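Local coordinates for putative peptidase (Parabacteroides merdae, PDB 4L8K), which is probably a serine-type peptidase of family S41 that cleaves peptide bonds, at residues 108-113 and 123-128; 177-182 and 229-234. All coordinates share one frame; numbering follows the deposited sequence.

In the fold
Both contacts belong to the part of the chain that probably has the ClpP/crotonase-like fold expected of an S41 peptidase. Contact 1 is a beta hairpin, strands 110-115 and 120-125, at one side of the mixed seven-strand sheet. Contact 2 sets strand 177-182, from a separate three-strand antiparallel sheet, against the last part of helix 224-232 and the residues that follow it. That helix also packs on the mixed sheet through V229 and M232. It touches contact 1 as well, through F228 on F128. The contact centres are 21 Å apart, and their nearest atoms are about 6 Å apart without touching. The side chain of T179 in contact 2 lies about 3 Å from a bound MPD, probably from the crystallisation liquor.

Contact 1: residues 108-113 and 123-128; sequences GGMKYK and VYYGSF
K111 and Y124 pair as antiparallel neighbours and hold this hairpin with two backbone hydrogen bonds. K111 N gives to Y124 O at 3.1 Å, nearly straight, and Y124 N gives to K111 O at 2.8 Å. The CA of V123 adds a CA-H...O contact to K111 O at 3.4 Å.

M110, a selenomethionine, lies on the other face of the sheet with V123 and Y125. Its CB is 4.0 Å from V123 CG1. M110 CG sits 3.8 Å from both V123 CG1 and Y125 CD1. The chain then bends at chi3 (-53°). SE still touches V123 CG1, while the tip leads away from the strand 123-125; L137 and M140 of helix 134-143 also pack on this side chain. The other V123 methyl, CG2, meets CB of Y112.

At the open end of the pair, G109 O lies at the edge of the Y125 ring, 3.3 Å from CD1. Water 1 donates to G109 O and Y124 O and accepts from G126 N. Water 2 links G109 O to S127 N. The OH of Y125 bonds to S130 O.

The chemistry is therefore divided. Direct backbone hydrogen bonds between K111 and Y124 join the two strands, apolar contacts fill the M110 face, and two waters replace direct strand pairing where the chains diverge, satisfying backbone polar atoms there.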
loop_
_atom_site.group_PDB
_atom_site.type_symbol
_atom_site.label_atom_id
_atom_site.label_comp_id
_atom_site.label_asym_id
_atom_site.label_seq_id
_atom_site.Cartn_x
_atom_site.Cartn_y
_atom_site.Cartn_z
ATOM N N GLY A 108 -21.011 0.385 -2.929
ATOM C CA GLY A 108 -20.137 1.331 -2.250
ATOM C C GLY A 108 -18.958 1.632 -3.155
ATOM O O GLY A 108 -19.147 1.889 -4.343
ATOM N N GLY A 109 -17.745 1.507 -2.621
ATOM C CA GLY A 109 -16.513 1.727 -3.367
ATOM C C GLY A 109 -16.069 0.535 -4.200
ATOM O O GLY A 109 -15.010 0.582 -4.816
HETATM N N MSE A 110 -16.865 -0.544 -4.248
HETATM C CA MSE A 110 -16.544 -1.748 -5.036
HETATM C C MSE A 110 -17.277 -1.816 -6.372
HETATM O O MSE A 110 -18.476 -1.506 -6.465
HETATM C CB MSE A 110 -16.889 -3.045 -4.276
HETATM C CG MSE A 110 -16.048 -3.284 -3.042
HETATM SE SE MSE A 110 -16.619 -4.927 -2.097
HETATM C CE MSE A 110 -18.568 -4.578 -1.865
ATOM N N LYS A 111 -16.548 -2.312 -7.383
ATOM C CA LYS A 111 -17.055 -2.686 -8.694
ATOM C C LYS A 111 -16.937 -4.188 -8.716
ATOM O O LYS A 111 -15.867 -4.712 -8.355
ATOM C CB LYS A 111 -16.275 -2.057 -9.863
ATOM C CG LYS A 111 -16.338 -0.551 -9.956
ATOM C CD LYS A 111 -15.521 -0.121 -11.167
ATOM C CE LYS A 111 -15.537 1.367 -11.408
ATOM N NZ LYS A 111 -14.599 1.711 -12.530
ATOM N N TYR A 112 -18.026 -4.912 -9.058
ATOM C CA TYR A 112 -17.903 -6.361 -9.012
ATOM C C TYR A 112 -18.669 -7.040 -10.137
ATOM O O TYR A 112 -19.676 -6.534 -10.622
ATOM C CB TYR A 112 -18.261 -6.924 -7.624
ATOM C CG TYR A 112 -19.717 -6.813 -7.216
ATOM C CD1 TYR A 112 -20.225 -5.631 -6.666
ATOM C CD2 TYR A 112 -20.564 -7.917 -7.279
ATOM C CE1 TYR A 112 -21.566 -5.537 -6.253
ATOM C CE2 TYR A 112 -21.898 -7.840 -6.854
ATOM C CZ TYR A 112 -22.394 -6.652 -6.338
ATOM O OH TYR A 112 -23.717 -6.608 -5.938
ATOM N N LYS A 113 -18.151 -8.180 -10.579
ATOM C CA LYS A 113 -18.724 -8.951 -11.678
ATOM C C LYS A 113 -18.228 -10.397 -11.665
ATOM O O LYS A 113 -17.066 -10.648 -11.354
ATOM C CB LYS A 113 -18.330 -8.286 -13.019
ATOM C CG LYS A 113 -19.105 -8.782 -14.220
ATOM C CD LYS A 113 -18.625 -8.136 -15.475
ATOM C CE LYS A 113 -19.379 -8.622 -16.675
ATOM N NZ LYS A 113 -19.067 -7.779 -17.862
ATOM N N VAL A 123 -13.721 -8.630 -7.930
ATOM C CA VAL A 123 -13.965 -7.354 -7.252
ATOM C C VAL A 123 -12.794 -6.406 -7.552
ATOM O O VAL A 123 -11.636 -6.786 -7.406
ATOM C CB VAL A 123 -14.190 -7.477 -5.698
ATOM C CG1 VAL A 123 -14.521 -6.122 -5.064
ATOM C CG2 VAL A 123 -15.270 -8.505 -5.343
ATOM N N TYR A 124 -13.102 -5.177 -7.958
ATOM C CA TYR A 124 -12.103 -4.124 -8.034
ATOM C C TYR A 124 -12.422 -3.103 -6.935
ATOM O O TYR A 124 -13.541 -2.572 -6.856
ATOM C CB TYR A 124 -11.979 -3.443 -9.403
ATOM C CG TYR A 124 -10.864 -2.417 -9.383
ATOM C CD1 TYR A 124 -9.542 -2.801 -9.162
ATOM C CD2 TYR A 124 -11.135 -1.058 -9.504
ATOM C CE1 TYR A 124 -8.514 -1.863 -9.089
ATOM C CE2 TYR A 124 -10.110 -0.109 -9.467
ATOM C CZ TYR A 124 -8.804 -0.515 -9.225
ATOM O OH TYR A 124 -7.781 0.387 -9.110
ATOM N N TYR A 125 -11.449 -2.871 -6.061
ATOM C CA TYR A 125 -11.577 -1.896 -4.991
ATOM C C TYR A 125 -10.437 -0.872 -5.165
ATOM O O TYR A 125 -9.299 -1.115 -4.759
ATOM C CB TYR A 125 -11.571 -2.594 -3.614
ATOM C CG TYR A 125 -11.952 -1.658 -2.485
ATOM C CD1 TYR A 125 -13.153 -0.956 -2.509
ATOM C CD2 TYR A 125 -11.120 -1.486 -1.387
ATOM C CE1 TYR A 125 -13.510 -0.094 -1.469
ATOM C CE2 TYR A 125 -11.474 -0.638 -0.338
ATOM C CZ TYR A 125 -12.682 0.037 -0.372
ATOM O OH TYR A 125 -13.036 0.881 0.645
ATOM N N GLY A 126 -10.752 0.233 -5.836
ATOM C CA GLY A 126 -9.769 1.249 -6.191
ATOM C C GLY A 126 -9.280 2.168 -5.098
ATOM O O GLY A 126 -8.216 2.777 -5.243
ATOM N N SER A 127 -10.068 2.351 -4.035
ATOM C CA SER A 127 -9.700 3.305 -2.983
ATOM C C SER A 127 -10.277 2.930 -1.637
ATOM O O SER A 127 -11.484 2.751 -1.546
ATOM C CB SER A 127 -10.187 4.712 -3.362
ATOM O OG SER A 127 -9.845 5.642 -2.344
ATOM N N PHE A 128 -9.439 2.910 -0.582
ATOM C CA PHE A 128 -9.907 2.687 0.791
ATOM C C PHE A 128 -10.556 3.977 1.365
ATOM O O PHE A 128 -10.956 3.973 2.524
ATOM C CB PHE A 128 -8.787 2.134 1.726
ATOM C CG PHE A 128 -8.545 0.652 1.561
ATOM C CD1 PHE A 128 -9.358 -0.273 2.194
ATOM C CD2 PHE A 128 -7.565 0.185 0.702
ATOM C CE1 PHE A 128 -9.169 -1.644 1.993
ATOM C CE2 PHE A 128 -7.376 -1.186 0.504
ATOM C CZ PHE A 128 -8.163 -2.091 1.170
HETATM O O HOH W 1 -13.367 0.240 -7.030
HETATM O O HOH W 2 -12.814 2.253 -4.040
#

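Contact 2: residues 177-182 and 229-234; sequences ILTGYT and VNVMRL
T179 and V231 make the close part of this contact. The CB of T179 lies 3.8 Å from V231 CG2, and the CG2 methyl of T179 is 4.0 Å from both CG1 and CG2 of V231. The two side chains cross obliquely. T179 OG1 stands between the backbone N and the carbonyl carbon (chi1 69°), where it bonds to V199 O of the next strand and to a bound MPD. With OG1 turned there, CG2 lies anti to the carbonyl carbon and meets V231.

L234 packs alongside. Its CD1 comes within 3.6 Å of both L178 O and T179 O, so a methyl rests against two backbone carbonyls. I177 is looser: its CD1 is 4.1 Å from L234 CD1 and farther still from V231.

The polar side is bridged by water. Water 3 donates to T179 O and to N230 OD1. The same OD1 is gripped side-on by R233, with NE at 3.1 Å and NH2 at 2.9 Å from N230 OD1. OD1 lies in the guanidinium plane, and the two bonds help fix the amide's rotation. The positive charge would probably polarise this carbonyl.

A strand is thus laid against the last part of helix 224-232 and the residues that follow it. The small antiparallel sheet is joined to a helix that packs on the mixed sheet, consistent with the ClpP/crotonase-like fold expected of family S41.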
loop_
_atom_site.group_PDB
_atom_site.type_symbol
_atom_site.label_atom_id
_atom_site.label_comp_id
_atom_site.label_asym_id
_atom_site.label_seq_id
_atom_site.Cartn_x
_atom_site.Cartn_y
_atom_site.Cartn_z
ATOM N N ILE A 177 -6.894 -13.454 15.028
ATOM C CA ILE A 177 -5.484 -13.665 14.674
ATOM C C ILE A 177 -4.647 -12.445 14.972
ATOM O O ILE A 177 -5.151 -11.321 14.972
ATOM C CB ILE A 177 -5.304 -14.026 13.154
ATOM C CG1 ILE A 177 -5.891 -12.933 12.204
ATOM C CG2 ILE A 177 -5.783 -15.440 12.827
ATOM C CD1 ILE A 177 -5.135 -12.745 10.812
ATOM N N LEU A 178 -3.343 -12.680 15.155
ATOM C CA LEU A 178 -2.327 -11.659 15.246
ATOM C C LEU A 178 -2.091 -11.198 13.809
ATOM O O LEU A 178 -1.864 -12.048 12.958
ATOM C CB LEU A 178 -1.057 -12.268 15.895
ATOM C CG LEU A 178 0.202 -11.378 15.896
ATOM C CD1 LEU A 178 0.046 -10.210 16.847
ATOM C CD2 LEU A 178 1.445 -12.195 16.219
ATOM N N THR A 179 -2.198 -9.884 13.515
ATOM C CA THR A 179 -2.028 -9.372 12.141
ATOM C C THR A 179 -0.620 -8.826 11.908
ATOM O O THR A 179 -0.164 -8.706 10.771
ATOM C CB THR A 179 -3.083 -8.297 11.814
ATOM O OG1 THR A 179 -2.830 -7.111 12.571
ATOM C CG2 THR A 179 -4.505 -8.785 12.017
ATOM N N GLY A 180 0.055 -8.510 13.001
ATOM C CA GLY A 180 1.395 -7.961 12.985
ATOM C C GLY A 180 1.610 -7.096 14.196
ATOM O O GLY A 180 0.942 -7.278 15.226
ATOM N N TYR A 181 2.568 -6.168 14.077
ATOM C CA TYR A 181 2.986 -5.292 15.164
ATOM C C TYR A 181 3.182 -3.864 14.707
ATOM O O TYR A 181 3.457 -3.611 13.525
ATOM C CB TYR A 181 4.335 -5.783 15.766
ATOM C CG TYR A 181 4.329 -7.204 16.287
ATOM C CD1 TYR A 181 4.606 -8.276 15.447
ATOM C CD2 TYR A 181 4.144 -7.473 17.648
ATOM C CE1 TYR A 181 4.599 -9.590 15.920
ATOM C CE2 TYR A 181 4.162 -8.783 18.136
ATOM C CZ TYR A 181 4.382 -9.839 17.264
ATOM O OH TYR A 181 4.419 -11.126 17.732
ATOM N N THR A 182 3.113 -2.931 15.676
ATOM C CA THR A 182 3.424 -1.515 15.455
ATOM C C THR A 182 4.482 -1.106 16.479
ATOM O O THR A 182 4.533 -1.657 17.571
ATOM C CB THR A 182 2.172 -0.601 15.505
ATOM O OG1 THR A 182 1.523 -0.728 16.775
ATOM C CG2 THR A 182 1.172 -0.887 14.368
ATOM N N VAL A 229 -3.111 -5.868 2.557
ATOM C CA VAL A 229 -2.402 -6.957 1.888
ATOM C C VAL A 229 -1.656 -7.793 2.950
ATOM O O VAL A 229 -1.729 -9.020 2.924
ATOM C CB VAL A 229 -1.467 -6.408 0.775
ATOM C CG1 VAL A 229 -0.480 -7.477 0.293
ATOM C CG2 VAL A 229 -2.301 -5.893 -0.406
ATOM N N ASN A 230 -1.008 -7.118 3.910
ATOM C CA ASN A 230 -0.283 -7.757 4.990
ATOM C C ASN A 230 -1.173 -8.742 5.781
ATOM O O ASN A 230 -0.709 -9.823 6.138
ATOM C CB ASN A 230 0.291 -6.716 5.930
ATOM C CG ASN A 230 1.099 -7.285 7.084
ATOM O OD1 ASN A 230 1.907 -8.199 6.940
ATOM N ND2 ASN A 230 0.880 -6.766 8.261
ATOM N N VAL A 231 -2.425 -8.360 6.060
ATOM C CA VAL A 231 -3.346 -9.212 6.811
ATOM C C VAL A 231 -3.830 -10.362 5.918
ATOM O O VAL A 231 -3.856 -11.509 6.361
ATOM C CB VAL A 231 -4.538 -8.392 7.400
ATOM C CG1 VAL A 231 -5.529 -9.297 8.149
ATOM C CG2 VAL A 231 -4.037 -7.272 8.310
HETATM N N MSE A 232 -4.189 -10.055 4.662
HETATM C CA MSE A 232 -4.750 -11.027 3.729
HETATM C C MSE A 232 -3.783 -12.176 3.441
HETATM O O MSE A 232 -4.234 -13.321 3.447
HETATM C CB MSE A 232 -5.209 -10.346 2.426
HETATM C CG MSE A 232 -6.397 -9.392 2.649
HETATM SE SE MSE A 232 -8.078 -10.277 3.121
HETATM C CE MSE A 232 -8.455 -11.022 1.434
ATOM N N ARG A 233 -2.463 -11.897 3.289
ATOM C CA ARG A 233 -1.476 -12.942 3.001
ATOM C C ARG A 233 -1.230 -13.886 4.180
ATOM O O ARG A 233 -0.506 -14.878 4.008
ATOM C CB ARG A 233 -0.136 -12.365 2.482
ATOM C CG ARG A 233 0.500 -11.258 3.309
ATOM C CD ARG A 233 1.245 -11.756 4.518
ATOM N NE ARG A 233 2.056 -10.680 5.088
ATOM C CZ ARG A 233 3.325 -10.481 4.777
ATOM N NH1 ARG A 233 3.938 -11.289 3.926
ATOM N NH2 ARG A 233 3.999 -9.479 5.326
ATOM N N LEU A 234 -1.813 -13.608 5.372
ATOM C CA LEU A 234 -1.687 -14.508 6.527
ATOM C C LEU A 234 -2.733 -15.601 6.483
ATOM O O LEU A 234 -2.664 -16.542 7.261
ATOM C CB LEU A 234 -1.872 -13.729 7.860
ATOM C CG LEU A 234 -0.964 -12.524 8.150
ATOM C CD1 LEU A 234 -1.428 -11.819 9.402
ATOM C CD2 LEU A 234 0.490 -12.952 8.291
HETATM O O HOH W 3 1.789 -9.795 9.240
#